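Local coordinates for extracellular solute-binding protein, family 1 (Bifidobacterium longum subsp. infantis, PDB 6FTH), which probably binds human milk oligosaccharides outside the cell and delivers them to an ABC transporter, as a family 1 solute-binding protein, at residues 32-37 with 86-91; 120-125 with 410-415. One frame throughout, in Å; residues are numbered along the deposited sequence.

Contact 1: residues 32-37 with 86-91; sequences VLVVKR and VSLHAF
Val-32 and Val-86 pair in register on neighbouring parallel strands, their side chains side by side and pointing the same way, with CG1 to CG1 at 4.0 Å. Three backbone bonds join the strands: Leu-33 N to Val-86 O, Leu-88 N to Leu-33 O at 2.8 Å, and the nearly straight Val-35 N to Leu-88 O, 175° at the hydrogen. On the same face as the valine pair, Leu-88 reaches Val-34, CD1 to CG2 3.9 Å; Leu-33 and Ser-87 occupy the other face, where Leu-33 packs on Trp-70 of helix 67-80. That helix carries the chain from strand 59-66 across strand 29-36 to strand 86-88, a beta-alpha-beta crossover consistent with the alpha/beta lobe of a solute-binding protein. Packing is tightest where strand 86-88 ends: CG2 of Val-35 lies 3.3 Å from His-89 O and 4.0 Å from Ala-90 CB. An alanine in place of Val-35, lacking both methyls, would probably leave a gap beside Ala-90 and the His-89 carbonyl. The imidazole of His-89 presents its edge to Val-35 O, CD2 at 3.2 Å, while ND1 bonds Asp-339 and NE2 Glu-67. Beyond it the chains part: Lys-36 and Arg-37, partly exposed, turn to Glu-64 and Asp-407 instead.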
ATOM      1  N   VAL A  32      -5.897 -26.002  -3.433  1.00 19.03           N
ATOM      2  CA  VAL A  32      -5.566 -24.678  -2.911  1.00 16.91           C
ATOM      3  C   VAL A  32      -4.667 -23.957  -3.909  1.00 16.50           C
ATOM      4  O   VAL A  32      -3.495 -24.313  -4.073  1.00 19.48           O
ATOM      5  CB  VAL A  32      -4.898 -24.747  -1.534  1.00 16.55           C
ATOM      6  CG1 VAL A  32      -4.678 -23.336  -1.006  1.00 18.07           C
ATOM      7  CG2 VAL A  32      -5.733 -25.544  -0.561  1.00 16.07           C
ATOM      8  N   LEU A  33      -5.208 -22.931  -4.561  1.00 17.77           N
ATOM      9  CA  LEU A  33      -4.392 -22.048  -5.378  1.00 18.93           C
ATOM     10  C   LEU A  33      -3.768 -20.994  -4.475  1.00 16.91           C
ATOM     11  O   LEU A  33      -4.476 -20.348  -3.687  1.00 16.24           O
ATOM     12  CB  LEU A  33      -5.246 -21.366  -6.448  1.00 19.75           C
ATOM     13  CG  LEU A  33      -4.564 -20.216  -7.200  1.00 18.85           C
ATOM     14  CD1 LEU A  33      -3.433 -20.717  -8.066  1.00 24.98           C
ATOM     15  CD2 LEU A  33      -5.603 -19.459  -8.049  1.00 22.80           C
ATOM     16  N   VAL A  34      -2.454 -20.822  -4.580  1.00 16.72           N
ATOM     17  CA  VAL A  34      -1.747 -19.786  -3.833  1.00 16.26           C
ATOM     18  C   VAL A  34      -0.967 -18.936  -4.818  1.00 16.44           C
ATOM     19  O   VAL A  34      -0.081 -19.443  -5.515  1.00 16.68           O
ATOM     20  CB  VAL A  34      -0.792 -20.359  -2.775  1.00 18.44           C
ATOM     21  CG1 VAL A  34      -0.213 -19.222  -1.917  1.00 17.40           C
ATOM     22  CG2 VAL A  34      -1.461 -21.429  -1.930  1.00 20.96           C
ATOM     23  N   VAL A  35      -1.291 -17.656  -4.869  1.00 15.28           N
ATOM     24  CA  VAL A  35      -0.534 -16.673  -5.630  1.00 14.79           C
ATOM     25  C   VAL A  35       0.618 -16.243  -4.731  1.00 17.38           C
ATOM     26  O   VAL A  35       0.396 -15.800  -3.595  1.00 15.77           O
ATOM     27  CB  VAL A  35      -1.417 -15.481  -6.030  1.00 14.88           C
ATOM     28  CG1 VAL A  35      -0.644 -14.484  -6.861  1.00 17.24           C
ATOM     29  CG2 VAL A  35      -2.679 -15.958  -6.768  1.00 16.28           C
ATOM     30  N   LYS A  36       1.844 -16.426  -5.213  1.00 15.26           N
ATOM     31  CA  LYS A  36       3.043 -16.365  -4.390  1.00 14.74           C
ATOM     32  C   LYS A  36       3.782 -15.031  -4.490  1.00 17.53           C
ATOM     33  O   LYS A  36       3.943 -14.451  -5.574  1.00 16.75           O
ATOM     34  CB  LYS A  36       4.009 -17.483  -4.793  1.00 17.25           C
ATOM     35  CG  LYS A  36       3.504 -18.901  -4.548  1.00 15.82           C
ATOM     36  CD  LYS A  36       3.406 -19.325  -3.060  1.00 18.40           C
ATOM     37  CE  LYS A  36       4.755 -19.394  -2.361  1.00 17.89           C
ATOM     38  NZ  LYS A  36       5.720 -20.242  -3.162  1.00 18.47           N
ATOM     39  N   ARG A  37       4.274 -14.570  -3.347  1.00 15.92           N
ATOM     40  CA  ARG A  37       5.219 -13.471  -3.326  1.00 15.98           C
ATOM     41  C   ARG A  37       6.514 -13.897  -4.017  1.00 16.84           C
ATOM     42  O   ARG A  37       6.918 -15.061  -3.935  1.00 15.73           O
ATOM     43  CB  ARG A  37       5.562 -13.156  -1.879  1.00 17.16           C
ATOM     44  CG  ARG A  37       6.378 -11.916  -1.642  1.00 16.45           C
ATOM     45  CD  ARG A  37       6.857 -11.938  -0.220  1.00 16.41           C
ATOM     46  NE  ARG A  37       7.559 -10.734   0.180  1.00 19.65           N
ATOM     47  CZ  ARG A  37       8.848 -10.493  -0.053  1.00 22.79           C
ATOM     48  NH1 ARG A  37       9.598 -11.358  -0.736  1.00 23.99           N
ATOM     49  NH2 ARG A  37       9.398  -9.371   0.389  1.00 28.16           N
ATOM     50  N   VAL A  86     -10.054 -23.580  -2.701  1.00 18.02           N
ATOM     51  CA  VAL A  86      -9.583 -22.455  -1.903  1.00 15.60           C
ATOM     52  C   VAL A  86      -8.546 -21.704  -2.721  1.00 17.70           C
ATOM     53  O   VAL A  86      -7.680 -22.322  -3.349  1.00 17.50           O
ATOM     54  CB  VAL A  86      -8.934 -22.955  -0.600  1.00 18.73           C
ATOM     55  CG1 VAL A  86      -8.241 -21.812   0.120  1.00 17.86           C
ATOM     56  CG2 VAL A  86      -9.973 -23.612   0.302  1.00 16.93           C
ATOM     57  N   SER A  87      -8.631 -20.375  -2.725  1.00 15.20           N
ATOM     58  CA  SER A  87      -7.628 -19.552  -3.370  1.00 15.54           C
ATOM     59  C   SER A  87      -7.130 -18.493  -2.394  1.00 13.90           C
ATOM     60  O   SER A  87      -7.933 -17.821  -1.730  1.00 14.73           O
ATOM     61  CB  SER A  87      -8.189 -18.906  -4.633  1.00 16.33           C
ATOM     62  OG  SER A  87      -8.806 -19.880  -5.465  1.00 18.82           O
ATOM     63  N   LEU A  88      -5.811 -18.336  -2.336  1.00 15.95           N
ATOM     64  CA  LEU A  88      -5.141 -17.403  -1.440  1.00 12.63           C
ATOM     65  C   LEU A  88      -4.432 -16.319  -2.252  1.00 14.29           C
ATOM     66  O   LEU A  88      -3.649 -16.633  -3.163  1.00 14.00           O
ATOM     67  CB  LEU A  88      -4.106 -18.131  -0.582  1.00 14.57           C
ATOM     68  CG  LEU A  88      -4.563 -19.381   0.183  1.00 14.61           C
ATOM     69  CD1 LEU A  88      -3.401 -19.869   1.055  1.00 15.22           C
ATOM     70  CD2 LEU A  88      -5.860 -19.173   1.026  1.00 14.29           C
ATOM     71  N   HIS A  89      -4.671 -15.042  -1.910  1.00 14.68           N
ATOM     72  CA  HIS A  89      -3.999 -13.914  -2.571  1.00 15.38           C
ATOM     73  C   HIS A  89      -4.412 -13.829  -4.043  1.00 15.14           C
ATOM     74  O   HIS A  89      -3.634 -13.406  -4.909  1.00 14.91           O
ATOM     75  CB  HIS A  89      -2.470 -13.977  -2.383  1.00 14.02           C
ATOM     76  CG  HIS A  89      -1.697 -12.812  -2.959  1.00 12.29           C
ATOM     77  ND1 HIS A  89      -2.209 -11.535  -3.062  1.00 15.01           N
ATOM     78  CD2 HIS A  89      -0.436 -12.744  -3.453  1.00 15.05           C
ATOM     79  CE1 HIS A  89      -1.305 -10.735  -3.602  1.00 16.44           C
ATOM     80  NE2 HIS A  89      -0.222 -11.443  -3.853  1.00 14.31           N
ATOM     81  N   ALA A  90      -5.651 -14.231  -4.318  1.00 13.91           N
ATOM     82  CA  ALA A  90      -6.140 -14.354  -5.683  1.00 17.04           C
ATOM     83  C   ALA A  90      -7.285 -13.408  -6.003  1.00 19.35           C
ATOM     84  O   ALA A  90      -7.235 -12.725  -7.041  1.00 18.50           O
ATOM     85  CB  ALA A  90      -6.562 -15.810  -5.932  1.00 17.13           C
ATOM     86  N   PHE A  91      -8.314 -13.358  -5.157  1.00 15.55           N
ATOM     87  CA  PHE A  91      -9.560 -12.657  -5.454  1.00 17.55           C
ATOM     88  C   PHE A  91      -9.870 -11.578  -4.425  1.00 17.77           C
ATOM     89  O   PHE A  91      -9.888 -11.833  -3.212  1.00 16.02           O
ATOM     90  CB  PHE A  91     -10.726 -13.639  -5.537  1.00 16.22           C
ATOM     91  CG  PHE A  91     -10.520 -14.709  -6.568  1.00 16.93           C
ATOM     92  CD1 PHE A  91     -10.479 -14.385  -7.908  1.00 16.53           C
ATOM     93  CD2 PHE A  91     -10.398 -16.031  -6.204  1.00 17.40           C
ATOM     94  CE1 PHE A  91     -10.260 -15.370  -8.860  1.00 16.87           C
ATOM     95  CE2 PHE A  91     -10.194 -17.016  -7.153  1.00 19.69           C
ATOM     96  CZ  PHE A  91     -10.141 -16.679  -8.486  1.00 16.34           C
TER

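Contact 2: residues 120-125 with 410-415; sequences FKEKPD and SGWIPD
Glu-122 closes helix 114-122 and Lys-123 leaves helical geometry, phi -131°; the irregular 410-415 chain lies beside this turn, Glu-122 CA to Pro-414 CA 7.7 Å. Glu-122 runs across the Trp-412 side chain at about a right angle. Its carboxylate carbon CD comes to the indole edge, 3.5 Å from CH2, with the carboxylate plane turned 84° from the ring. Gln-118 holds OE2, while OE1 accepts a 2.6 Å bond from a water that in turn accepts from Asp-415 N at 2.8 Å. Pro-414 CG lies over one face of the indole near the rim; the ring of Phe-119 also stacks with the indole. CD of Lys-123 comes within 4.2 Å of Trp-412 CE3. A bend at the last torsion, chi4 -72°, sets NZ 2.8 Å from Asp-415 OD1 in a salt bridge that enters from above the carboxylate plane. Glu-335 makes a second salt bridge to the same ammonium, so two acids probably stabilise its charge. Salt bridge, water bridge and the Glu-122 edge contact with Trp-412 thus hold the junction of helices 114-122 and 124-130 to the loop before strand 418-420, in a fold consistent with a solute-binding protein.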
ATOM      1  N   PHE A 120     -11.824 -10.695  13.677  1.00 15.33           N
ATOM      2  CA  PHE A 120     -12.795  -9.636  13.436  1.00 14.36           C
ATOM      3  C   PHE A 120     -13.224  -8.937  14.719  1.00 17.83           C
ATOM      4  O   PHE A 120     -13.545  -7.747  14.676  1.00 18.72           O
ATOM      5  CB  PHE A 120     -14.018 -10.210  12.714  1.00 15.12           C
ATOM      6  CG  PHE A 120     -13.754 -10.653  11.298  1.00 15.59           C
ATOM      7  CD1 PHE A 120     -12.554 -10.355  10.634  1.00 14.52           C
ATOM      8  CD2 PHE A 120     -14.726 -11.354  10.608  1.00 18.16           C
ATOM      9  CE1 PHE A 120     -12.355 -10.746   9.315  1.00 15.83           C
ATOM     10  CE2 PHE A 120     -14.529 -11.742   9.291  1.00 19.04           C
ATOM     11  CZ  PHE A 120     -13.338 -11.453   8.653  1.00 18.87           C
ATOM     12  N   LYS A 121     -13.254  -9.653  15.848  1.00 19.39           N
ATOM     13  CA  LYS A 121     -13.544  -9.017  17.132  1.00 18.77           C
ATOM     14  C   LYS A 121     -12.470  -8.003  17.492  1.00 19.60           C
ATOM     15  O   LYS A 121     -12.771  -6.876  17.904  1.00 22.79           O
ATOM     16  CB  LYS A 121     -13.628 -10.062  18.245  1.00 20.55           C
ATOM     17  CG  LYS A 121     -13.904  -9.446  19.651  1.00 29.81           C
ATOM     18  CD  LYS A 121     -13.998 -10.509  20.743  1.00 34.49           C
ATOM     19  CE  LYS A 121     -14.521  -9.932  22.077  1.00 33.22           C
ATOM     20  NZ  LYS A 121     -13.718  -8.773  22.548  1.00 42.55           N
ATOM     21  N   GLU A 122     -11.193  -8.405  17.365  1.00 17.97           N
ATOM     22  CA  GLU A 122     -10.089  -7.534  17.734  1.00 19.35           C
ATOM     23  C   GLU A 122      -9.829  -6.449  16.701  1.00 16.96           C
ATOM     24  O   GLU A 122      -9.351  -5.367  17.058  1.00 19.28           O
ATOM     25  CB  GLU A 122      -8.824  -8.375  17.964  1.00 19.13           C
ATOM     26  CG  GLU A 122      -8.981  -9.434  19.077  1.00 21.04           C
ATOM     27  CD  GLU A 122      -7.666 -10.070  19.570  1.00 20.49           C
ATOM     28  OE1 GLU A 122      -6.588  -9.450  19.426  1.00 20.84           O
ATOM     29  OE2 GLU A 122      -7.722 -11.197  20.116  1.00 23.42           O
ATOM     30  N   LYS A 123     -10.116  -6.718  15.420  1.00 15.98           N
ATOM     31  CA  LYS A 123      -9.858  -5.785  14.323  1.00 17.08           C
ATOM     32  C   LYS A 123     -11.102  -5.645  13.447  1.00 15.87           C
ATOM     33  O   LYS A 123     -11.126  -6.101  12.297  1.00 16.99           O
ATOM     34  CB  LYS A 123      -8.654  -6.266  13.516  1.00 17.14           C
ATOM     35  CG  LYS A 123      -7.391  -6.333  14.389  1.00 17.27           C
ATOM     36  CD  LYS A 123      -6.156  -6.794  13.640  1.00 15.18           C
ATOM     37  CE  LYS A 123      -4.933  -6.748  14.559  1.00 16.62           C
ATOM     38  NZ  LYS A 123      -4.510  -5.355  14.826  1.00 16.11           N
ATOM     39  N   PRO A 124     -12.144  -4.970  13.948  1.00 17.37           N
ATOM     40  CA  PRO A 124     -13.408  -4.890  13.195  1.00 17.14           C
ATOM     41  C   PRO A 124     -13.294  -4.275  11.811  1.00 17.49           C
ATOM     42  O   PRO A 124     -14.101  -4.612  10.932  1.00 19.70           O
ATOM     43  CB  PRO A 124     -14.309  -4.052  14.113  1.00 17.21           C
ATOM     44  CG  PRO A 124     -13.385  -3.366  15.072  1.00 24.71           C
ATOM     45  CD  PRO A 124     -12.231  -4.303  15.253  1.00 20.24           C
ATOM     46  N   ASP A 125     -12.327  -3.384  11.577  1.00 17.05           N
ATOM     47  CA  ASP A 125     -12.208  -2.747  10.278  1.00 19.69           C
ATOM     48  C   ASP A 125     -11.684  -3.716   9.239  1.00 16.30           C
ATOM     49  O   ASP A 125     -11.828  -3.458   8.039  1.00 19.85           O
ATOM     50  CB  ASP A 125     -11.287  -1.522  10.346  1.00 23.88           C
ATOM     51  CG  ASP A 125     -11.998  -0.276  10.845  1.00 28.65           C
ATOM     52  OD1 ASP A 125     -13.185  -0.370  11.226  1.00 29.57           O
ATOM     53  OD2 ASP A 125     -11.365   0.799  10.848  1.00 35.75           O
ATOM     54  N   SER A 410      -2.050 -15.384   4.469  1.00 11.15           N
ATOM     55  CA  SER A 410      -3.487 -15.498   4.716  1.00 12.47           C
ATOM     56  C   SER A 410      -3.649 -15.791   6.207  1.00 12.35           C
ATOM     57  O   SER A 410      -3.765 -16.952   6.619  1.00 13.05           O
ATOM     58  CB  SER A 410      -4.087 -16.607   3.889  1.00 13.51           C
ATOM     59  OG  SER A 410      -3.831 -16.365   2.526  1.00 13.08           O
ATOM     60  N   GLY A 411      -3.699 -14.739   7.011  1.00 11.54           N
ATOM     61  CA  GLY A 411      -3.749 -14.901   8.452  1.00 10.98           C
ATOM     62  C   GLY A 411      -3.757 -13.546   9.119  1.00 10.94           C
ATOM     63  O   GLY A 411      -3.960 -12.524   8.464  1.00 13.47           O
ATOM     64  N   TRP A 412      -3.534 -13.545  10.440  1.00 10.94           N
ATOM     65  CA  TRP A 412      -3.513 -12.294  11.174  1.00 10.09           C
ATOM     66  C   TRP A 412      -2.557 -12.384  12.348  1.00 12.24           C
ATOM     67  O   TRP A 412      -2.440 -13.444  12.976  1.00 13.11           O
ATOM     68  CB  TRP A 412      -4.905 -11.842  11.645  1.00 12.62           C
ATOM     69  CG  TRP A 412      -5.536 -12.648  12.757  1.00 13.33           C
ATOM     70  CD1 TRP A 412      -5.895 -13.965  12.724  1.00 12.29           C
ATOM     71  CD2 TRP A 412      -5.929 -12.152  14.047  1.00 13.59           C
ATOM     72  NE1 TRP A 412      -6.459 -14.327  13.933  1.00 13.49           N
ATOM     73  CE2 TRP A 412      -6.494 -13.227  14.750  1.00 14.23           C
ATOM     74  CE3 TRP A 412      -5.856 -10.898  14.668  1.00 14.89           C
ATOM     75  CZ2 TRP A 412      -7.002 -13.087  16.032  1.00 16.11           C
ATOM     76  CZ3 TRP A 412      -6.341 -10.764  15.950  1.00 15.96           C
ATOM     77  CH2 TRP A 412      -6.910 -11.856  16.616  1.00 15.57           C
ATOM     78  N   ILE A 413      -1.883 -11.273  12.620  1.00 10.94           N
ATOM     79  CA  ILE A 413      -0.989 -11.141  13.776  1.00 11.91           C
ATOM     80  C   ILE A 413      -1.744 -10.366  14.842  1.00 13.00           C
ATOM     81  O   ILE A 413      -1.934  -9.137  14.694  1.00 12.46           O
ATOM     82  CB  ILE A 413       0.336 -10.450  13.415  1.00 11.41           C
ATOM     83  CG1 ILE A 413       1.051 -11.124  12.231  1.00 11.05           C
ATOM     84  CG2 ILE A 413       1.249 -10.412  14.642  1.00 14.68           C
ATOM     85  CD1 ILE A 413       1.425 -12.572  12.420  1.00 13.14           C
ATOM     86  N   PRO A 414      -2.214 -11.010  15.921  1.00 11.40           N
ATOM     87  CA  PRO A 414      -2.951 -10.286  16.971  1.00 11.73           C
ATOM     88  C   PRO A 414      -2.053  -9.294  17.697  1.00 12.46           C
ATOM     89  O   PRO A 414      -0.840  -9.483  17.818  1.00 11.54           O
ATOM     90  CB  PRO A 414      -3.405 -11.402  17.922  1.00 14.85           C
ATOM     91  CG  PRO A 414      -3.349 -12.677  17.108  1.00 13.74           C
ATOM     92  CD  PRO A 414      -2.170 -12.462  16.190  1.00 14.51           C
ATOM     93  N   ASP A 415      -2.675  -8.231  18.232  1.00 13.42           N
ATOM     94  CA  ASP A 415      -1.910  -7.222  18.971  1.00 12.19           C
ATOM     95  C   ASP A 415      -1.223  -7.790  20.225  1.00 11.11           C
ATOM     96  O   ASP A 415      -0.197  -7.239  20.673  1.00 12.20           O
ATOM     97  CB  ASP A 415      -2.820  -6.076  19.378  1.00 11.80           C
ATOM     98  CG  ASP A 415      -3.195  -5.158  18.242  1.00 14.15           C
ATOM     99  OD1 ASP A 415      -2.827  -5.403  17.054  1.00 14.11           O
ATOM    100  OD2 ASP A 415      -3.901  -4.155  18.532  1.00 15.14           O
TER
HETATM  101  O   HOH W   1      -5.428  -7.725  17.875  1.00 15.07           O

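In the fold
Contact 1 lies within a sheet, whereas contact 2 joins a helix end to a loop; their centres are about 19 Å apart. They meet directly through one pair: Leu-88 CB packs 3.6 Å from Ser-410 OG, so the face of the sheet bearing Leu-88 runs into the start of the 410-415 loop. Ser-410 also bonds the backbone oxygen of Arg-340, on strand 339-343, which borders strand 86-88 in the sheet; the loop is thereby fastened to the same sheet. In sequence the two are consecutive, both segments of contact 1 preceding those of contact 2. Both are structural packing, their centres about 19 Å (contact 1) and 18 Å (contact 2) from the centre of the chain.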